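Long-range contacts in Sn-glycerol-3-phosphate ABC transporter substrate-binding protein UspB (Mycobacterium tuberculosis, PDB 4MFI), which binds glycerophosphocholine as the substrate-binding subunit of an ABC transporter, probably delivering it to the membrane components for uptake: residues P38-S43 against V94-L99; S43-Q48 against L71-K76. All coordinates share one frame; numbering follows the deposited sequence.

Interaction 1: residues P38-S43 against V94-L99; sequences PIDFWS and VPDVVL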
loop_
_atom_site.group_PDB
_atom_site.type_symbol
_atom_site.label_atom_id
_atom_site.label_comp_id
_atom_site.label_asym_id
_atom_site.label_seq_id
_atom_site.Cartn_x
_atom_site.Cartn_y
_atom_site.Cartn_z
ATOM N N PRO A 38 -7.198 -24.659 17.861
ATOM C CA PRO A 38 -6.343 -23.466 17.844
ATOM C C PRO A 38 -6.853 -22.394 16.894
ATOM O O PRO A 38 -7.582 -22.695 15.940
ATOM C CB PRO A 38 -5.002 -24.004 17.334
ATOM C CG PRO A 38 -5.015 -25.453 17.685
ATOM C CD PRO A 38 -6.446 -25.885 17.535
ATOM N N ILE A 39 -6.476 -21.150 17.168
ATOM C CA ILE A 39 -6.715 -20.046 16.250
ATOM C C ILE A 39 -5.902 -20.272 14.974
ATOM O O ILE A 39 -4.672 -20.345 15.027
ATOM C CB ILE A 39 -6.307 -18.706 16.894
ATOM C CG1 ILE A 39 -7.165 -18.437 18.136
ATOM C CG2 ILE A 39 -6.425 -17.559 15.892
ATOM C CD1 ILE A 39 -6.663 -17.294 19.009
ATOM N N ASP A 40 -6.585 -20.396 13.836
ATOM C CA ASP A 40 -5.910 -20.624 12.560
ATOM C C ASP A 40 -5.629 -19.290 11.876
ATOM O O ASP A 40 -6.555 -18.565 11.501
ATOM C CB ASP A 40 -6.752 -21.540 11.657
ATOM C CG ASP A 40 -6.813 -22.981 12.165
ATOM O OD1 ASP A 40 -5.761 -23.517 12.580
ATOM O OD2 ASP A 40 -7.915 -23.580 12.164
ATOM N N PHE A 41 -4.347 -18.959 11.751
ATOM C CA PHE A 41 -3.897 -17.694 11.175
ATOM C C PHE A 41 -3.316 -17.974 9.793
ATOM O O PHE A 41 -2.248 -18.582 9.666
ATOM C CB PHE A 41 -2.857 -17.047 12.103
ATOM C CG PHE A 41 -2.207 -15.807 11.548
ATOM C CD1 PHE A 41 -2.849 -15.016 10.599
ATOM C CD2 PHE A 41 -0.940 -15.437 11.976
ATOM C CE1 PHE A 41 -2.235 -13.881 10.085
ATOM C CE2 PHE A 41 -0.320 -14.298 11.474
ATOM C CZ PHE A 41 -0.971 -13.518 10.529
ATOM N N TRP A 42 -4.039 -17.544 8.763
ATOM C CA TRP A 42 -3.616 -17.736 7.378
ATOM C C TRP A 42 -2.837 -16.533 6.876
ATOM O O TRP A 42 -3.388 -15.437 6.727
ATOM C CB TRP A 42 -4.825 -17.957 6.472
ATOM C CG TRP A 42 -5.480 -19.296 6.625
ATOM C CD1 TRP A 42 -5.321 -20.185 7.653
ATOM C CD2 TRP A 42 -6.397 -19.902 5.710
ATOM N NE1 TRP A 42 -6.088 -21.305 7.431
ATOM C CE2 TRP A 42 -6.759 -21.155 6.244
ATOM C CE3 TRP A 42 -6.949 -19.505 4.488
ATOM C CZ2 TRP A 42 -7.655 -22.011 5.601
ATOM C CZ3 TRP A 42 -7.837 -20.357 3.850
ATOM C CH2 TRP A 42 -8.178 -21.595 4.406
ATOM N N SER A 43 -1.553 -16.743 6.614
ATOM C CA SER A 43 -0.670 -15.677 6.161
ATOM C C SER A 43 0.160 -16.115 4.956
ATOM O O SER A 43 0.420 -17.307 4.766
ATOM C CB SER A 43 0.265 -15.265 7.300
ATOM O OG SER A 43 1.168 -14.256 6.882
ATOM N N VAL A 94 -12.631 -22.561 7.592
ATOM C CA VAL A 94 -12.137 -21.224 7.302
ATOM C C VAL A 94 -11.091 -20.844 8.338
ATOM O O VAL A 94 -11.051 -21.422 9.428
ATOM C CB VAL A 94 -13.284 -20.182 7.313
ATOM C CG1 VAL A 94 -14.230 -20.411 6.135
ATOM C CG2 VAL A 94 -14.032 -20.219 8.634
ATOM N N PRO A 95 -10.224 -19.880 8.001
ATOM C CA PRO A 95 -9.287 -19.363 9.003
ATOM C C PRO A 95 -10.032 -18.577 10.073
ATOM O O PRO A 95 -11.163 -18.136 9.838
ATOM C CB PRO A 95 -8.401 -18.417 8.192
ATOM C CG PRO A 95 -9.252 -18.011 7.012
ATOM C CD PRO A 95 -10.035 -19.253 6.680
ATOM N N ASP A 96 -9.412 -18.404 11.233
ATOM C CA ASP A 96 -9.920 -17.462 12.226
ATOM C C ASP A 96 -9.439 -16.051 11.937
ATOM O O ASP A 96 -10.144 -15.069 12.209
ATOM C CB ASP A 96 -9.471 -17.874 13.626
ATOM C CG ASP A 96 -10.089 -19.175 14.061
ATOM O OD1 ASP A 96 -11.207 -19.147 14.620
ATOM O OD2 ASP A 96 -9.465 -20.230 13.822
ATOM N N VAL A 97 -8.226 -15.962 11.391
ATOM C CA VAL A 97 -7.583 -14.688 11.072
ATOM C C VAL A 97 -6.972 -14.847 9.692
ATOM O O VAL A 97 -6.232 -15.802 9.447
ATOM C CB VAL A 97 -6.480 -14.339 12.099
ATOM C CG1 VAL A 97 -5.750 -13.061 11.695
ATOM C CG2 VAL A 97 -7.078 -14.198 13.495
ATOM N N VAL A 98 -7.302 -13.940 8.781
ATOM C CA VAL A 98 -6.822 -14.053 7.406
ATOM C C VAL A 98 -6.226 -12.741 6.899
ATOM O O VAL A 98 -6.768 -11.656 7.139
ATOM C CB VAL A 98 -7.928 -14.585 6.442
ATOM C CG1 VAL A 98 -9.127 -13.632 6.395
ATOM C CG2 VAL A 98 -7.368 -14.833 5.051
ATOM N N LEU A 99 -5.092 -12.850 6.211
ATOM C CA LEU A 99 -4.390 -11.696 5.664
ATOM C C LEU A 99 -4.947 -11.325 4.282
ATOM O O LEU A 99 -4.806 -12.086 3.320
ATOM C CB LEU A 99 -2.900 -12.016 5.562
ATOM C CG LEU A 99 -1.961 -10.897 5.110
ATOM C CD1 LEU A 99 -1.997 -9.753 6.117
ATOM C CD2 LEU A 99 -0.542 -11.420 4.959
HETATM O O HOH W 1 -9.299 -23.730 9.201
#
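Asp40 and Asp96 meet twice where strand 39-43 begins to pair in parallel with strand 97-101, and each supplies what the other's backbone needs. The carboxylate oxygen OD2 of Asp96 takes the amide of Asp40 in a practically straight bond, N to OD2 2.9 Å. The amide comes from the anti side, 27° out of the carboxylate plane. In return the carbonyl O of Asp40 serves two successive amides: Asp96 N reaches it in the carbonyl plane on a lone pair, while Val97 N, at 3.1 Å from Asp40 O, is tilted from that plane. Regular parallel pairing follows, Trp42 N giving to Val97 O and Leu99 N to Trp42 O.

The two carboxylates are close, with Asp40 OD2 4.0 Å from Asp96 OD2, and Lys33 forms salt bridges to both of these oxygens. Arg319 forms a salt bridge with Asp96 OD1, and a water donates to Asp40 OD2 and Val94 O.

Apolar groups cover both faces of the pair. The Trp42 indole lies over Pro95, whose CB stands 3.4 Å from the centroid of the five-membered ring in a CH-pi contact, with CG and CD under the six-membered ring. On the opposite face, Val97 CG1, anti to its backbone N (chi1 176°), meets Phe41 CD1 at 3.7 Å.

With Asp96 buried and Asp40 only partly so, Lys33 probably offsets the repulsion, and Arg319 adds to the compensation at Asp96; both would favour ionised carboxylates. Asp96 OD2 thus accepts from a backbone amide and from Lys33 at once, a charged group standing in for a backbone acceptor where the pairing starts.

Interaction 2: residues S43-Q48 against L71-K76; sequences SSHPGQ and LIDAGK
Ser43 and Asp73 form a parallel beta bridge at the C-terminal ends of strands 39-43 and 69-73, where the alpha/beta fold of this periplasmic-binding-protein family turns from sheet into loops. Two backbone hydrogen bonds complete the pairing: Ser43 N gives to Ile72 O almost straight, and Ala74 N gives to Ser43 O over 3.0 Å. The second donor approaches 33° out of the carbonyl plane, as the chain leaves strand geometry at Ala74.

Side-chain polar bonds shape each turn separately. The hydroxyl of Ser43, anti to its backbone N (chi1 178°), accepts from His45 N at 2.9 Å from OG, an ST turn that folds the chain back just beyond the strand. Glu53 of helix 50-63 bonds to both Ser43 OG and His45 ND1, tying strand end, ring and helix together. On the other segment, Asp73 OD1 accepts a weak bond from Gly75 N.

Van der Waals contacts centre on the imidazole of His45. Its CE1 corner meets the Leu71 side chain at the ring edge, 3.7 Å from CG, and its NE2 corner lies 3.6 Å from Asp73 CB. The ring and the Asp73 carboxylate are turned 65° apart. Over the middle of one ring face stands Ser43 O, 4.0 Å above the plane.

Ser44 runs beside Gly75, its CA making a CA-H...O contact of 3.2 Å with Gly75 O. Water also joins the two loops: one molecule donates to Ser44 O and to Lys76 O, 2.9 Å from each.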
loop_
_atom_site.group_PDB
_atom_site.type_symbol
_atom_site.label_atom_id
_atom_site.label_comp_id
_atom_site.label_asym_id
_atom_site.label_seq_id
_atom_site.Cartn_x
_atom_site.Cartn_y
_atom_site.Cartn_z
ATOM N N SER A 43 -1.553 -16.743 6.614
ATOM C CA SER A 43 -0.670 -15.677 6.161
ATOM C C SER A 43 0.160 -16.115 4.956
ATOM O O SER A 43 0.420 -17.307 4.766
ATOM C CB SER A 43 0.265 -15.265 7.300
ATOM O OG SER A 43 1.168 -14.256 6.882
ATOM N N SER A 44 0.566 -15.145 4.145
ATOM C CA SER A 44 1.519 -15.393 3.070
ATOM C C SER A 44 2.936 -15.053 3.525
ATOM O O SER A 44 3.883 -15.135 2.743
ATOM C CB SER A 44 1.160 -14.560 1.842
ATOM O OG SER A 44 1.037 -13.193 2.195
ATOM N N HIS A 45 3.072 -14.682 4.796
ATOM C CA HIS A 45 4.366 -14.299 5.359
ATOM C C HIS A 45 5.025 -13.188 4.541
ATOM O O HIS A 45 6.154 -13.353 4.070
ATOM C CB HIS A 45 5.316 -15.504 5.435
ATOM C CG HIS A 45 4.666 -16.774 5.896
ATOM N ND1 HIS A 45 3.959 -16.866 7.076
ATOM C CD2 HIS A 45 4.629 -18.007 5.339
ATOM C CE1 HIS A 45 3.507 -18.100 7.221
ATOM N NE2 HIS A 45 3.903 -18.814 6.183
ATOM N N PRO A 46 4.332 -12.052 4.373
ATOM C CA PRO A 46 4.853 -11.006 3.485
ATOM C C PRO A 46 6.202 -10.477 3.963
ATOM O O PRO A 46 6.426 -10.341 5.170
ATOM C CB PRO A 46 3.783 -9.914 3.563
ATOM C CG PRO A 46 3.144 -10.113 4.908
ATOM C CD PRO A 46 3.126 -11.611 5.098
ATOM N N GLY A 47 7.099 -10.194 3.026
ATOM C CA GLY A 47 8.437 -9.769 3.389
ATOM C C GLY A 47 9.232 -10.872 4.063
ATOM O O GLY A 47 10.103 -10.591 4.889
ATOM N N GLN A 48 8.924 -12.122 3.713
ATOM C CA GLN A 48 9.606 -13.305 4.255
ATOM C C GLN A 48 9.598 -13.307 5.776
ATOM O O GLN A 48 10.643 -13.470 6.418
ATOM C CB GLN A 48 11.044 -13.388 3.747
ATOM C CG GLN A 48 11.166 -13.453 2.242
ATOM C CD GLN A 48 12.559 -13.857 1.811
ATOM O OE1 GLN A 48 13.147 -14.780 2.375
ATOM N NE2 GLN A 48 13.101 -13.160 0.819
ATOM N N LEU A 71 0.070 -21.151 12.740
ATOM C CA LEU A 71 0.462 -20.351 11.585
ATOM C C LEU A 71 0.395 -21.219 10.339
ATOM O O LEU A 71 1.110 -22.216 10.222
ATOM C CB LEU A 71 1.874 -19.792 11.769
ATOM C CG LEU A 71 2.399 -18.881 10.653
ATOM C CD1 LEU A 71 1.544 -17.630 10.538
ATOM C CD2 LEU A 71 3.857 -18.508 10.897
ATOM N N ILE A 72 -0.487 -20.846 9.419
ATOM C CA ILE A 72 -0.702 -21.604 8.200
ATOM C C ILE A 72 -0.090 -20.850 7.028
ATOM O O ILE A 72 -0.382 -19.672 6.842
ATOM C CB ILE A 72 -2.210 -21.767 7.927
ATOM C CG1 ILE A 72 -2.907 -22.445 9.107
ATOM C CG2 ILE A 72 -2.445 -22.541 6.639
ATOM C CD1 ILE A 72 -2.434 -23.844 9.346
ATOM N N ASP A 73 0.764 -21.516 6.251
ATOM C CA ASP A 73 1.249 -20.943 4.994
ATOM C C ASP A 73 0.120 -21.029 3.972
ATOM O O ASP A 73 -0.113 -22.081 3.366
ATOM C CB ASP A 73 2.494 -21.679 4.488
ATOM C CG ASP A 73 3.189 -20.946 3.340
ATOM O OD1 ASP A 73 2.561 -20.065 2.709
ATOM O OD2 ASP A 73 4.371 -21.257 3.065
ATOM N N ALA A 74 -0.570 -19.912 3.781
ATOM C CA ALA A 74 -1.785 -19.885 2.976
ATOM C C ALA A 74 -1.524 -19.434 1.541
ATOM O O ALA A 74 -2.458 -19.274 0.752
ATOM C CB ALA A 74 -2.828 -18.988 3.638
ATOM N N GLY A 75 -0.260 -19.234 1.189
ATOM C CA GLY A 75 0.059 -18.835 -0.171
ATOM C C GLY A 75 1.356 -18.062 -0.269
ATOM O O GLY A 75 1.861 -17.564 0.734
ATOM N N LYS A 76 1.897 -17.957 -1.478
ATOM C CA LYS A 76 3.154 -17.243 -1.673
ATOM C C LYS A 76 2.938 -15.729 -1.773
ATOM O O LYS A 76 3.881 -14.946 -1.640
ATOM C CB LYS A 76 3.888 -17.758 -2.913
ATOM C CG LYS A 76 3.341 -17.219 -4.223
ATOM C CD LYS A 76 4.234 -17.581 -5.399
ATOM C CE LYS A 76 3.857 -16.770 -6.625
ATOM N NZ LYS A 76 4.641 -17.170 -7.827
HETATM O O HOH W 2 4.819 -13.471 0.618
HETATM O O HOH W 3 4.727 -17.657 1.644
#

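How the interactions relate
Interactions 1 and 2 illustrate how one strand is held between two neighbours. Strand 39-43 lies between 69-73 and 97-101 in one mixed sheet, all three parallel, and Ser43 belongs to both contacts, whose centres are 11 Å apart. Along the chain, strand 39-43 leads through helix 50-63 to 69-73, then through helix 78-88 to 97-101, so the partner in interaction 2 comes before that in interaction 1. Direct contacts join them: Phe41 O is probably hydrogen-bonded to Ile72 N at 2.9 Å, and Trp42 CB packs on Ala74 CB. This order gives two successive beta-alpha-beta units, the parallel portion of the mixed sheet in this alpha/beta domain.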